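Local structure of lactose Operon Repressor (Escherichia coli, 1JYE) at residues 159-164 with 294-299; 301-306 with 315-320; 252-257 with 262-267; 214-219 with 233-238. The protein represses transcription of the lactose operon by binding operator DNA, and probably lets go of it when an inducer sugar binds its core domain. The protein carries 1 engineered substitution. One frame throughout, in Å; residues are numbered along the deposited sequence.

Interaction 1 (159-164 with 294-299)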
loop_
_atom_site.group_PDB
_atom_site.type_symbol
_atom_site.label_atom_id
_atom_site.label_comp_id
_atom_site.label_asym_id
_atom_site.label_seq_id
_atom_site.Cartn_x
_atom_site.Cartn_y
_atom_site.Cartn_z
ATOM N N ILE A 159 -19.410 -10.107 -1.364
ATOM C CA ILE A 159 -18.341 -11.069 -1.573
ATOM C C ILE A 159 -17.335 -10.749 -0.487
ATOM O O ILE A 159 -16.814 -9.632 -0.431
ATOM C CB ILE A 159 -17.618 -10.902 -2.926
ATOM C CG1 ILE A 159 -18.622 -10.941 -4.079
ATOM C CG2 ILE A 159 -16.582 -12.021 -3.078
ATOM C CD1 ILE A 159 -17.997 -10.653 -5.441
ATOM N N ILE A 160 -17.083 -11.702 0.403
ATOM C CA ILE A 160 -16.102 -11.474 1.451
ATOM C C ILE A 160 -15.275 -12.732 1.641
ATOM O O ILE A 160 -15.637 -13.804 1.153
ATOM C CB ILE A 160 -16.750 -11.096 2.811
ATOM C CG1 ILE A 160 -17.495 -12.296 3.397
ATOM C CG2 ILE A 160 -17.682 -9.899 2.633
ATOM C CD1 ILE A 160 -17.964 -12.067 4.824
ATOM N N PHE A 161 -14.152 -12.591 2.330
ATOM C CA PHE A 161 -13.285 -13.727 2.605
ATOM C C PHE A 161 -13.838 -14.485 3.805
ATOM O O PHE A 161 -14.510 -13.907 4.661
ATOM C CB PHE A 161 -11.869 -13.244 2.903
ATOM C CG PHE A 161 -11.152 -12.719 1.700
ATOM C CD1 PHE A 161 -10.765 -13.583 0.681
ATOM C CD2 PHE A 161 -10.880 -11.362 1.572
ATOM C CE1 PHE A 161 -10.111 -13.101 -0.458
ATOM C CE2 PHE A 161 -10.227 -10.869 0.440
ATOM C CZ PHE A 161 -9.845 -11.745 -0.576
ATOM N N SER A 162 -13.560 -15.781 3.865
ATOM C CA SER A 162 -14.037 -16.594 4.975
ATOM C C SER A 162 -13.277 -16.302 6.268
ATOM O O SER A 162 -12.153 -16.770 6.459
ATOM C CB SER A 162 -13.910 -18.079 4.640
ATOM O OG SER A 162 -14.327 -18.871 5.743
ATOM N N HIS A 163 -13.890 -15.523 7.152
ATOM C CA HIS A 163 -13.276 -15.200 8.433
ATOM C C HIS A 163 -13.231 -16.437 9.332
ATOM O O HIS A 163 -12.323 -16.585 10.144
ATOM C CB HIS A 163 -14.052 -14.071 9.116
ATOM C CG HIS A 163 -15.535 -14.268 9.106
ATOM N ND1 HIS A 163 -16.206 -14.936 10.109
ATOM C CD2 HIS A 163 -16.473 -13.913 8.196
ATOM C CE1 HIS A 163 -17.493 -14.985 9.815
ATOM N NE2 HIS A 163 -17.682 -14.372 8.659
ATOM N N GLU A 164 -14.212 -17.323 9.187
ATOM C CA GLU A 164 -14.240 -18.547 9.989
ATOM C C GLU A 164 -12.998 -19.383 9.690
ATOM O O GLU A 164 -12.348 -19.906 10.598
ATOM C CB GLU A 164 -15.489 -19.375 9.665
ATOM C CG GLU A 164 -16.804 -18.717 10.056
ATOM C CD GLU A 164 -17.079 -18.785 11.546
ATOM O OE1 GLU A 164 -18.060 -18.161 11.994
ATOM O OE2 GLU A 164 -16.323 -19.467 12.269
ATOM N N ARG A 294 -6.608 -9.419 -5.048
ATOM C CA ARG A 294 -6.716 -9.271 -6.491
ATOM C C ARG A 294 -7.934 -10.049 -6.976
ATOM O O ARG A 294 -8.719 -9.559 -7.791
ATOM C CB ARG A 294 -5.461 -9.806 -7.179
ATOM C CG ARG A 294 -5.408 -9.509 -8.669
ATOM C CD ARG A 294 -4.531 -10.512 -9.402
ATOM N NE ARG A 294 -5.319 -11.564 -10.047
ATOM C CZ ARG A 294 -6.098 -12.433 -9.408
ATOM N NH1 ARG A 294 -6.208 -12.396 -8.088
ATOM N NH2 ARG A 294 -6.779 -13.339 -10.094
ATOM N N LEU A 295 -8.091 -11.269 -6.470
ATOM C CA LEU A 295 -9.221 -12.098 -6.853
ATOM C C LEU A 295 -10.530 -11.430 -6.435
ATOM O O LEU A 295 -11.495 -11.410 -7.197
ATOM C CB LEU A 295 -9.113 -13.480 -6.204
ATOM C CG LEU A 295 -10.267 -14.443 -6.494
ATOM C CD1 LEU A 295 -10.346 -14.719 -7.987
ATOM C CD2 LEU A 295 -10.062 -15.734 -5.719
ATOM N N LEU A 296 -10.559 -10.878 -5.227
ATOM C CA LEU A 296 -11.763 -10.210 -4.735
ATOM C C LEU A 296 -12.153 -9.029 -5.622
ATOM O O LEU A 296 -13.307 -8.905 -6.033
ATOM C CB LEU A 296 -11.550 -9.721 -3.300
ATOM C CG LEU A 296 -12.700 -8.911 -2.697
ATOM C CD1 LEU A 296 -13.962 -9.769 -2.626
ATOM C CD2 LEU A 296 -12.304 -8.426 -1.310
ATOM N N GLY A 297 -11.189 -8.159 -5.913
ATOM C CA GLY A 297 -11.469 -7.004 -6.747
ATOM C C GLY A 297 -11.921 -7.409 -8.137
ATOM O O GLY A 297 -12.904 -6.885 -8.660
ATOM N N GLN A 298 -11.199 -8.347 -8.739
ATOM C CA GLN A 298 -11.540 -8.831 -10.071
ATOM C C GLN A 298 -12.953 -9.408 -10.080
ATOM O O GLN A 298 -13.787 -9.051 -10.917
ATOM C CB GLN A 298 -10.546 -9.915 -10.494
ATOM C CG GLN A 298 -10.764 -10.478 -11.885
ATOM C CD GLN A 298 -9.886 -11.685 -12.148
ATOM O OE1 GLN A 298 -10.175 -12.791 -11.689
ATOM N NE2 GLN A 298 -8.792 -11.475 -12.873
ATOM N N THR A 299 -13.221 -10.299 -9.135
ATOM C CA THR A 299 -14.526 -10.940 -9.052
ATOM C C THR A 299 -15.660 -9.945 -8.811
ATOM O O THR A 299 -16.754 -10.110 -9.353
ATOM C CB THR A 299 -14.536 -12.019 -7.945
ATOM O OG1 THR A 299 -13.454 -12.937 -8.169
ATOM C CG2 THR A 299 -15.848 -12.800 -7.967
#

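Interaction 2 (301-306 with 315-320)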
loop_
_atom_site.group_PDB
_atom_site.type_symbol
_atom_site.label_atom_id
_atom_site.label_comp_id
_atom_site.label_asym_id
_atom_site.label_seq_id
_atom_site.Cartn_x
_atom_site.Cartn_y
_atom_site.Cartn_z
ATOM N N VAL A 301 -16.026 -6.968 -9.940
ATOM C CA VAL A 301 -16.412 -6.300 -11.175
ATOM C C VAL A 301 -17.267 -7.234 -12.023
ATOM O O VAL A 301 -18.328 -6.839 -12.514
ATOM C CB VAL A 301 -15.175 -5.850 -11.985
ATOM C CG1 VAL A 301 -15.611 -5.248 -13.320
ATOM C CG2 VAL A 301 -14.390 -4.820 -11.185
ATOM N N ASP A 302 -16.814 -8.473 -12.183
ATOM C CA ASP A 302 -17.573 -9.446 -12.962
ATOM C C ASP A 302 -18.967 -9.601 -12.361
ATOM O O ASP A 302 -19.965 -9.619 -13.078
ATOM C CB ASP A 302 -16.878 -10.814 -12.966
ATOM C CG ASP A 302 -15.465 -10.759 -13.515
ATOM O OD1 ASP A 302 -15.208 -9.948 -14.424
ATOM O OD2 ASP A 302 -14.613 -11.543 -13.043
ATOM N N ARG A 303 -19.023 -9.707 -11.037
ATOM C CA ARG A 303 -20.287 -9.878 -10.325
ATOM C C ARG A 303 -21.223 -8.682 -10.491
ATOM O O ARG A 303 -22.415 -8.849 -10.750
ATOM C CB ARG A 303 -20.015 -10.115 -8.833
ATOM C CG ARG A 303 -21.245 -10.505 -8.002
ATOM C CD ARG A 303 -21.830 -11.838 -8.463
ATOM N NE ARG A 303 -20.779 -12.821 -8.715
ATOM C CZ ARG A 303 -20.037 -13.399 -7.773
ATOM N NH1 ARG A 303 -19.096 -14.268 -8.121
ATOM N NH2 ARG A 303 -20.243 -13.131 -6.489
ATOM N N LEU A 304 -20.682 -7.475 -10.344
ATOM C CA LEU A 304 -21.493 -6.269 -10.473
ATOM C C LEU A 304 -22.118 -6.163 -11.856
ATOM O O LEU A 304 -23.299 -5.837 -11.989
ATOM C CB LEU A 304 -20.651 -5.018 -10.209
ATOM C CG LEU A 304 -21.431 -3.700 -10.290
ATOM C CD1 LEU A 304 -22.416 -3.620 -9.134
ATOM C CD2 LEU A 304 -20.464 -2.525 -10.247
ATOM N N LEU A 305 -21.325 -6.431 -12.887
ATOM C CA LEU A 305 -21.841 -6.355 -14.244
ATOM C C LEU A 305 -22.906 -7.425 -14.481
ATOM O O LEU A 305 -23.887 -7.179 -15.179
ATOM C CB LEU A 305 -20.695 -6.476 -15.255
ATOM C CG LEU A 305 -19.649 -5.359 -15.139
ATOM C CD1 LEU A 305 -18.678 -5.445 -16.305
ATOM C CD2 LEU A 305 -20.333 -3.995 -15.131
ATOM N N GLN A 306 -22.722 -8.606 -13.895
ATOM C CA GLN A 306 -23.710 -9.674 -14.048
ATOM C C GLN A 306 -24.990 -9.234 -13.350
ATOM O O GLN A 306 -26.091 -9.439 -13.863
ATOM C CB GLN A 306 -23.201 -10.978 -13.429
ATOM C CG GLN A 306 -21.960 -11.538 -14.110
ATOM C CD GLN A 306 -22.282 -12.467 -15.256
ATOM O OE1 GLN A 306 -23.198 -12.217 -16.038
ATOM N NE2 GLN A 306 -21.519 -13.550 -15.370
ATOM N N GLY A 315 -27.133 -12.402 -3.252
ATOM C CA GLY A 315 -26.715 -12.898 -1.957
ATOM C C GLY A 315 -25.220 -12.773 -1.738
ATOM O O GLY A 315 -24.545 -11.996 -2.413
ATOM N N ASN A 316 -24.708 -13.547 -0.792
ATOM C CA ASN A 316 -23.292 -13.518 -0.463
ATOM C C ASN A 316 -22.476 -14.680 -1.005
ATOM O O ASN A 316 -22.962 -15.807 -1.119
ATOM C CB ASN A 316 -23.110 -13.469 1.056
ATOM C CG ASN A 316 -21.684 -13.783 1.484
ATOM O OD1 ASN A 316 -21.322 -14.944 1.696
ATOM N ND2 ASN A 316 -20.863 -12.747 1.596
ATOM N N GLN A 317 -21.228 -14.378 -1.351
ATOM C CA GLN A 317 -20.277 -15.377 -1.808
ATOM C C GLN A 317 -19.122 -15.276 -0.827
ATOM O O GLN A 317 -18.714 -14.173 -0.449
ATOM C CB GLN A 317 -19.744 -15.088 -3.221
ATOM C CG GLN A 317 -18.465 -15.893 -3.520
ATOM C CD GLN A 317 -17.945 -15.743 -4.942
ATOM O OE1 GLN A 317 -18.130 -14.709 -5.581
ATOM N NE2 GLN A 317 -17.267 -16.777 -5.433
ATOM N N LEU A 318 -18.618 -16.428 -0.398
ATOM C CA LEU A 318 -17.487 -16.480 0.514
ATOM C C LEU A 318 -16.276 -16.952 -0.278
ATOM O O LEU A 318 -16.338 -17.977 -0.956
ATOM C CB LEU A 318 -17.751 -17.476 1.642
ATOM C CG LEU A 318 -18.705 -17.048 2.751
ATOM C CD1 LEU A 318 -19.005 -18.244 3.655
ATOM C CD2 LEU A 318 -18.067 -15.926 3.552
ATOM N N LEU A 319 -15.184 -16.197 -0.203
ATOM C CA LEU A 319 -13.958 -16.570 -0.896
ATOM C C LEU A 319 -13.053 -17.283 0.091
ATOM O O LEU A 319 -12.979 -16.914 1.262
ATOM C CB LEU A 319 -13.241 -15.337 -1.443
ATOM C CG LEU A 319 -13.943 -14.562 -2.556
ATOM C CD1 LEU A 319 -13.086 -13.365 -2.951
ATOM C CD2 LEU A 319 -14.172 -15.471 -3.754
ATOM N N PRO A 320 -12.344 -18.318 -0.370
ATOM C CA PRO A 320 -11.447 -19.058 0.516
ATOM C C PRO A 320 -10.178 -18.298 0.888
ATOM O O PRO A 320 -9.790 -17.333 0.223
ATOM C CB PRO A 320 -11.140 -20.318 -0.290
ATOM C CG PRO A 320 -11.126 -19.799 -1.700
ATOM C CD PRO A 320 -12.354 -18.902 -1.724
HETATM O O HOH W 1 -22.160 -11.972 -4.724
#

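Interaction 3 (252-257 with 262-267)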
loop_
_atom_site.group_PDB
_atom_site.type_symbol
_atom_site.label_atom_id
_atom_site.label_comp_id
_atom_site.label_asym_id
_atom_site.label_seq_id
_atom_site.Cartn_x
_atom_site.Cartn_y
_atom_site.Cartn_z
ATOM N N GLY A 252 4.950 -4.679 13.357
ATOM C CA GLY A 252 5.171 -3.877 14.545
ATOM C C GLY A 252 5.397 -4.757 15.761
ATOM O O GLY A 252 6.278 -4.490 16.572
ATOM N N ALA A 253 4.596 -5.810 15.888
ATOM C CA ALA A 253 4.728 -6.735 17.010
ATOM C C ALA A 253 6.097 -7.397 16.977
ATOM O O ALA A 253 6.759 -7.536 18.004
ATOM C CB ALA A 253 3.633 -7.800 16.944
ATOM N N MET A 254 6.519 -7.808 15.787
ATOM C CA MET A 254 7.811 -8.458 15.622
ATOM C C MET A 254 8.940 -7.526 16.050
ATOM O O MET A 254 9.912 -7.961 16.670
ATOM C CB MET A 254 7.986 -8.891 14.167
ATOM C CG MET A 254 7.100 -10.071 13.783
ATOM S SD MET A 254 7.041 -10.365 12.008
ATOM C CE MET A 254 8.772 -10.695 11.675
ATOM N N ARG A 255 8.813 -6.245 15.725
ATOM C CA ARG A 255 9.836 -5.288 16.122
ATOM C C ARG A 255 9.854 -5.158 17.645
ATOM O O ARG A 255 10.919 -5.120 18.258
ATOM C CB ARG A 255 9.583 -3.911 15.502
ATOM C CG ARG A 255 10.593 -2.877 15.983
ATOM C CD ARG A 255 10.294 -1.464 15.513
ATOM N NE ARG A 255 11.000 -0.510 16.368
ATOM C CZ ARG A 255 10.562 0.709 16.663
ATOM N NH1 ARG A 255 9.415 1.149 16.166
ATOM N NH2 ARG A 255 11.256 1.475 17.496
ATOM N N ALA A 256 8.673 -5.100 18.254
ATOM C CA ALA A 256 8.581 -4.974 19.708
ATOM C C ALA A 256 9.237 -6.177 20.379
ATOM O O ALA A 256 10.018 -6.031 21.320
ATOM C CB ALA A 256 7.116 -4.869 20.135
ATOM N N ILE A 257 8.911 -7.366 19.889
ATOM C CA ILE A 257 9.466 -8.603 20.423
ATOM C C ILE A 257 10.991 -8.579 20.346
ATOM O O ILE A 257 11.685 -8.828 21.333
ATOM C CB ILE A 257 8.937 -9.819 19.629
ATOM C CG1 ILE A 257 7.433 -9.977 19.873
ATOM C CG2 ILE A 257 9.684 -11.086 20.033
ATOM C CD1 ILE A 257 6.745 -10.915 18.899
ATOM N N LEU A 262 13.886 -10.563 22.697
ATOM C CA LEU A 262 13.335 -11.887 22.432
ATOM C C LEU A 262 13.411 -12.227 20.949
ATOM O O LEU A 262 13.558 -11.345 20.103
ATOM C CB LEU A 262 11.880 -11.957 22.904
ATOM C CG LEU A 262 11.656 -11.733 24.402
ATOM C CD1 LEU A 262 10.164 -11.772 24.706
ATOM C CD2 LEU A 262 12.393 -12.801 25.198
ATOM N N ARG A 263 13.308 -13.512 20.639
ATOM C CA ARG A 263 13.374 -13.967 19.259
ATOM C C ARG A 263 11.996 -14.257 18.687
ATOM O O ARG A 263 11.214 -15.004 19.277
ATOM C CB ARG A 263 14.222 -15.235 19.168
ATOM C CG ARG A 263 15.675 -15.052 19.574
ATOM C CD ARG A 263 16.334 -16.404 19.782
ATOM N NE ARG A 263 15.715 -17.129 20.888
ATOM C CZ ARG A 263 15.994 -18.388 21.212
ATOM N NH1 ARG A 263 16.889 -19.073 20.513
ATOM N NH2 ARG A 263 15.376 -18.963 22.235
ATOM N N VAL A 264 11.690 -13.659 17.541
ATOM C CA VAL A 264 10.412 -13.923 16.895
ATOM C C VAL A 264 10.513 -15.367 16.421
ATOM O O VAL A 264 11.489 -15.745 15.770
ATOM C CB VAL A 264 10.183 -12.998 15.683
ATOM C CG1 VAL A 264 8.905 -13.396 14.952
ATOM C CG2 VAL A 264 10.099 -11.558 16.144
ATOM N N GLY A 265 9.515 -16.173 16.761
ATOM C CA GLY A 265 9.532 -17.570 16.376
ATOM C C GLY A 265 9.973 -18.449 17.535
ATOM O O GLY A 265 9.158 -19.131 18.154
ATOM N N ALA A 266 11.266 -18.419 17.842
ATOM C CA ALA A 266 11.824 -19.227 18.921
ATOM C C ALA A 266 11.267 -18.886 20.304
ATOM O O ALA A 266 10.999 -19.779 21.105
ATOM C CB ALA A 266 13.343 -19.100 18.927
ATOM N N ASP A 267 11.102 -17.597 20.588
ATOM C CA ASP A 267 10.582 -17.168 21.882
ATOM C C ASP A 267 9.098 -16.834 21.804
ATOM O O ASP A 267 8.307 -17.296 22.624
ATOM C CB ASP A 267 11.373 -15.961 22.392
ATOM C CG ASP A 267 12.799 -16.323 22.779
ATOM O OD1 ASP A 267 13.688 -15.455 22.671
ATOM O OD2 ASP A 267 13.027 -17.479 23.201
#

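Interaction 4 (214-219 with 233-238)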
loop_
_atom_site.group_PDB
_atom_site.type_symbol
_atom_site.label_atom_id
_atom_site.label_comp_id
_atom_site.label_asym_id
_atom_site.label_seq_id
_atom_site.Cartn_x
_atom_site.Cartn_y
_atom_site.Cartn_z
ATOM N N ALA A 214 -4.066 -12.456 27.013
ATOM C CA ALA A 214 -4.227 -11.030 26.792
ATOM C C ALA A 214 -4.771 -10.763 25.402
ATOM O O ALA A 214 -4.524 -11.528 24.472
ATOM C CB ALA A 214 -2.890 -10.310 26.967
ATOM N N GLU A 215 -5.545 -9.692 25.279
ATOM C CA GLU A 215 -6.076 -9.286 23.990
ATOM C C GLU A 215 -6.083 -7.770 23.962
ATOM O O GLU A 215 -6.506 -7.112 24.919
ATOM C CB GLU A 215 -7.482 -9.859 23.726
ATOM C CG GLU A 215 -8.600 -9.425 24.663
ATOM C CD GLU A 215 -9.955 -9.950 24.201
ATOM O OE1 GLU A 215 -10.679 -10.552 25.023
ATOM O OE2 GLU A 215 -10.301 -9.763 23.012
ATOM N N ARG A 216 -5.572 -7.224 22.867
ATOM C CA ARG A 216 -5.489 -5.786 22.692
ATOM C C ARG A 216 -6.053 -5.394 21.338
ATOM O O ARG A 216 -6.453 -6.254 20.549
ATOM C CB ARG A 216 -4.033 -5.329 22.831
ATOM C CG ARG A 216 -3.564 -5.265 24.284
ATOM C CD ARG A 216 -2.050 -5.165 24.387
ATOM N NE ARG A 216 -1.616 -4.868 25.750
ATOM C CZ ARG A 216 -1.615 -3.651 26.287
ATOM N NH1 ARG A 216 -2.021 -2.607 25.575
ATOM N NH2 ARG A 216 -1.201 -3.474 27.537
ATOM N N GLU A 217 -6.077 -4.090 21.078
ATOM C CA GLU A 217 -6.633 -3.561 19.841
ATOM C C GLU A 217 -5.711 -2.521 19.213
ATOM O O GLU A 217 -5.236 -1.613 19.895
ATOM C CB GLU A 217 -7.992 -2.924 20.143
ATOM C CG GLU A 217 -8.723 -2.351 18.946
ATOM C CD GLU A 217 -9.975 -1.593 19.351
ATOM O OE1 GLU A 217 -10.425 -1.753 20.512
ATOM O OE2 GLU A 217 -10.517 -0.847 18.515
ATOM N N GLY A 218 -5.472 -2.662 17.912
ATOM C CA GLY A 218 -4.619 -1.726 17.195
ATOM C C GLY A 218 -5.420 -0.968 16.151
ATOM O O GLY A 218 -6.644 -0.896 16.253
ATOM N N ASP A 219 -4.754 -0.407 15.142
ATOM C CA ASP A 219 -5.472 0.345 14.113
ATOM C C ASP A 219 -5.069 0.001 12.677
ATOM O O ASP A 219 -5.270 0.813 11.767
ATOM C CB ASP A 219 -5.302 1.858 14.340
ATOM C CG ASP A 219 -3.864 2.327 14.155
ATOM O OD1 ASP A 219 -3.038 1.554 13.635
ATOM O OD2 ASP A 219 -3.562 3.484 14.525
ATOM N N LEU A 233 4.202 -6.504 26.766
ATOM C CA LEU A 233 5.456 -7.022 27.294
ATOM C C LEU A 233 5.922 -6.249 28.524
ATOM O O LEU A 233 6.409 -6.844 29.486
ATOM C CB LEU A 233 6.538 -6.983 26.212
ATOM C CG LEU A 233 6.261 -7.858 24.988
ATOM C CD1 LEU A 233 7.353 -7.641 23.949
ATOM C CD2 LEU A 233 6.200 -9.324 25.400
ATOM N N ASN A 234 5.778 -4.928 28.499
ATOM C CA ASN A 234 6.195 -4.113 29.634
ATOM C C ASN A 234 5.338 -4.410 30.863
ATOM O O ASN A 234 5.752 -4.142 31.992
ATOM C CB ASN A 234 6.119 -2.619 29.296
ATOM C CG ASN A 234 7.148 -2.200 28.256
ATOM O OD1 ASN A 234 8.219 -2.797 28.148
ATOM N ND2 ASN A 234 6.832 -1.155 27.499
ATOM N N GLU A 235 4.149 -4.965 30.638
ATOM C CA GLU A 235 3.233 -5.318 31.726
ATOM C C GLU A 235 3.634 -6.636 32.375
ATOM O O GLU A 235 3.100 -7.008 33.421
ATOM C CB GLU A 235 1.799 -5.473 31.209
ATOM C CG GLU A 235 1.025 -4.190 31.016
ATOM C CD GLU A 235 -0.452 -4.456 30.793
ATOM O OE1 GLU A 235 -0.798 -5.140 29.805
ATOM O OE2 GLU A 235 -1.269 -3.988 31.612
ATOM N N GLY A 236 4.558 -7.351 31.745
ATOM C CA GLY A 236 4.984 -8.627 32.286
ATOM C C GLY A 236 4.208 -9.777 31.671
ATOM O O GLY A 236 4.330 -10.922 32.106
ATOM N N ILE A 237 3.400 -9.474 30.660
ATOM C CA ILE A 237 2.620 -10.499 29.980
ATOM C C ILE A 237 3.421 -10.963 28.772
ATOM O O ILE A 237 3.564 -10.231 27.791
ATOM C CB ILE A 237 1.255 -9.951 29.523
ATOM C CG1 ILE A 237 0.455 -9.492 30.745
ATOM C CG2 ILE A 237 0.491 -11.022 28.752
ATOM C CD1 ILE A 237 -0.908 -8.907 30.420
ATOM N N VAL A 238 3.948 -12.181 28.852
ATOM C CA VAL A 238 4.762 -12.730 27.776
ATOM C C VAL A 238 4.185 -14.031 27.236
ATOM O O VAL A 238 4.406 -15.109 27.794
ATOM C CB VAL A 238 6.213 -12.992 28.256
ATOM C CG1 VAL A 238 7.096 -13.382 27.080
ATOM C CG2 VAL A 238 6.759 -11.757 28.950
HETATM O O HOH W 2 -1.843 -6.749 27.762
#

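Interaction 1 (159-164 with 294-299)
The ring of Phe161 meets Leu296 obliquely. The far end of the ring does the touching: Phe161 CE2 lies 3.7 Å from Leu296 CD2, and Phe161 CZ is 3.8 Å from Leu296 CB. With CG anti to its own carbonyl carbon (chi1 -71°), Phe161 leans the ring toward helix 293-308. Leu296 is the shared partner, and its two methyls split the work. While CD2 takes the ring, Leu296 CD1 presses on Ile159 CG2 at 3.5 Å, a tight fit for two carbons. Ile159 and Leu296 lie alongside one another, pointing opposite ways. The Leu296 branch point faces the strand because CG stands anti to the backbone N (chi1 176°). One turn on, Thr299 CG2 meets Ile159 CD1 at 4.0 Å. Thr299 can offer its methyl because its hydroxyl is turned back onto the helix, where OG1 bonds to Leu295 O at 2.7 Å. That carbonyl also takes Thr299 N, from the other face of its plane. A leucine in place of Phe161 would probably leave Leu296 CB and CD2 short of a neighbour and open a gap between strand and helix. Leu319 of strand 316-324 touches Ile159, Phe161 and Leu296, and Ile79 of helix 74-89 also reaches Leu296. Strand 159-161 and helix 294-299 run nearly antiparallel, at 173°, with axes 9.4 Å apart. Helix 293-308 thus packs on one of the strands that cross between the two halves of the core, as in periplasmic binding proteins.

Interaction 2 (301-306 with 315-320)
Arg303 holds the side-chain oxygen of Gln317 with both terminal nitrogens. NH1 and NH2 of Arg303 each lie 2.8 Å from Gln317 OE1, so one acceptor takes two N-H groups end-on. Neither bond is straight, the one from NH1 having an N-H...O angle of 144°, as a fork closing on a single atom requires. The oxygen sits at the guanidinium edge, almost in its plane. Seen from the amide the fit is less flat: both nitrogens come from the same face, and the two planes are 34° apart. Arg303 NH2 also gives a bond to a water at 2.9 Å. That water in turn makes a weak bond to Gly315 O, at 3.3 Å. Arg303 leaves the helix with CG anti to its backbone N (chi1 -172°), then bends at chi2 and chi3, which swings the guanidinium round to the strand. Gln317 answers with a chain extended beyond CG. The pair joins helix 293-308 to strand 316-324, the helix and strand that follow one another in this alpha/beta domain, and it does so near the surface. Replacing Arg303 with a leucine would probably leave Gln317 OE1 without its two donors and the amide freer to turn. Packing beyond the fork is slight. Gln317 CB lies 3.8 Å from Arg303 NH2, and the side chain of Gln317 also rests on Thr299 of the same helix. The arginine packs on Ile159 of strand 158-161, whose residue Ile160 is hydrogen-bonded to Gln317 and Leu319.

Interaction 3 (252-257 with 262-267)
Leu262 meets Ile257 first through the backbone: Leu262 N gives a hydrogen bond to Ile257 O at 3.1 Å. Beside it, Leu262 CB packs on Ile257 CG2 at 3.7 Å, the two side chains crossing at about a right angle. The Ile257 methyl faces the loop because CG2 stands anti to its backbone N. Arg263 turns away from the helix and holds its own loop together. Its NE and NH2 grip Asp267 side-on, one nitrogen to each carboxylate oxygen, and Arg263 NH2 to Asp267 OD2 is a 2.9 Å salt bridge. Both oxygens are met from above the carboxylate plane. Asp267 OD1 also takes Arg263 N at 2.8 Å, so three bonds fix the carboxylate, and Ala266 CB lies over one face of the guanidinium. The loop follows helix 247-259 and leads to strand 269-271 in an alpha/beta domain of the periplasmic binding protein type, where it folds back along the helix. Val264 then fills the angle between Met254 and Ile257. Its CG2 reaches Met254 CB at 3.9 Å and Ile257 CG2 at 3.9 Å, and also touches Met254 O. Val264 CG1 stands 4.0 Å from Met254 CG. At Gly265 phi is 101°, where a side chain would collide with the carbonyl oxygen of Val264, reason enough for a glycine. Asp267 ends the segment with its backbone N bonded to Arg263 O. Ile268 packs on both Ile257 and Leu262.

Interaction 4 (214-219 with 233-238)
Glu235 OE1 is gripped by two donors, Arg216 NH2 and a water. Arg216 NH2 lies 2.8 Å from Glu235 OE1 in a charged hydrogen bond, a salt bridge with an N-H...O angle of 148°. The water gives a bond to Glu235 OE1 and takes one from Arg216 NE, each 2.8 Å long. The arginine thus reaches one oxygen both directly and through water. The carboxylate meets the guanidinium at its edge, close to the guanidinium plane. The two flat groups are turned steeply, 76° apart, so the nitrogen comes down on OE1 from above the carboxylate plane. Arg216 can span the distance because its chain is extended from CG to NE, with CG anti to the carbonyl carbon (chi1 -78°). Glu235 stretches out from the other direction. Two residues on, Ile237 CG2 packs on Ala214 CB at 3.9 Å. Between these the chain turns at Gly236, which has a positive phi and, with two bonds back into the last turn, one from its N to Leu233 O, forms a Schellman motif. Arg216 NH1 has a second partner in Gln228 OE1, on helix 222-234. Met232 of that helix touches both Arg216 and Ile237. Strand 214-217 is an outermost strand of its sheet within the chain, bonded to strand 182-186 through Leu184 and Ala186. The contact ties the exit of helix 222-234 back to the strand that precedes it.

Overall arrangement
Interactions 1 and 2 lie side by side, with centres 8 Å apart. They share helix 293-308 and neighbouring strands of one sheet, where Ile160 O meets Leu319 N at 2.8 Å in a probable hydrogen bond. Interactions 3 and 4 form a second pair, 13 Å between centres, and touch where Leu233 CD1 lies 4.2 Å from Ile257 CA. The two pairs stand on opposite sides of the chain's centre: interactions 1 and 3 are about 30 Å apart between centres, and 2 and 3 about 38 Å. Both 3 and 4 are nested within the chain loop that interaction 1 closes. A bound glycerol, probably from crystallisation, sits about 6 Å from the side chain of Phe161.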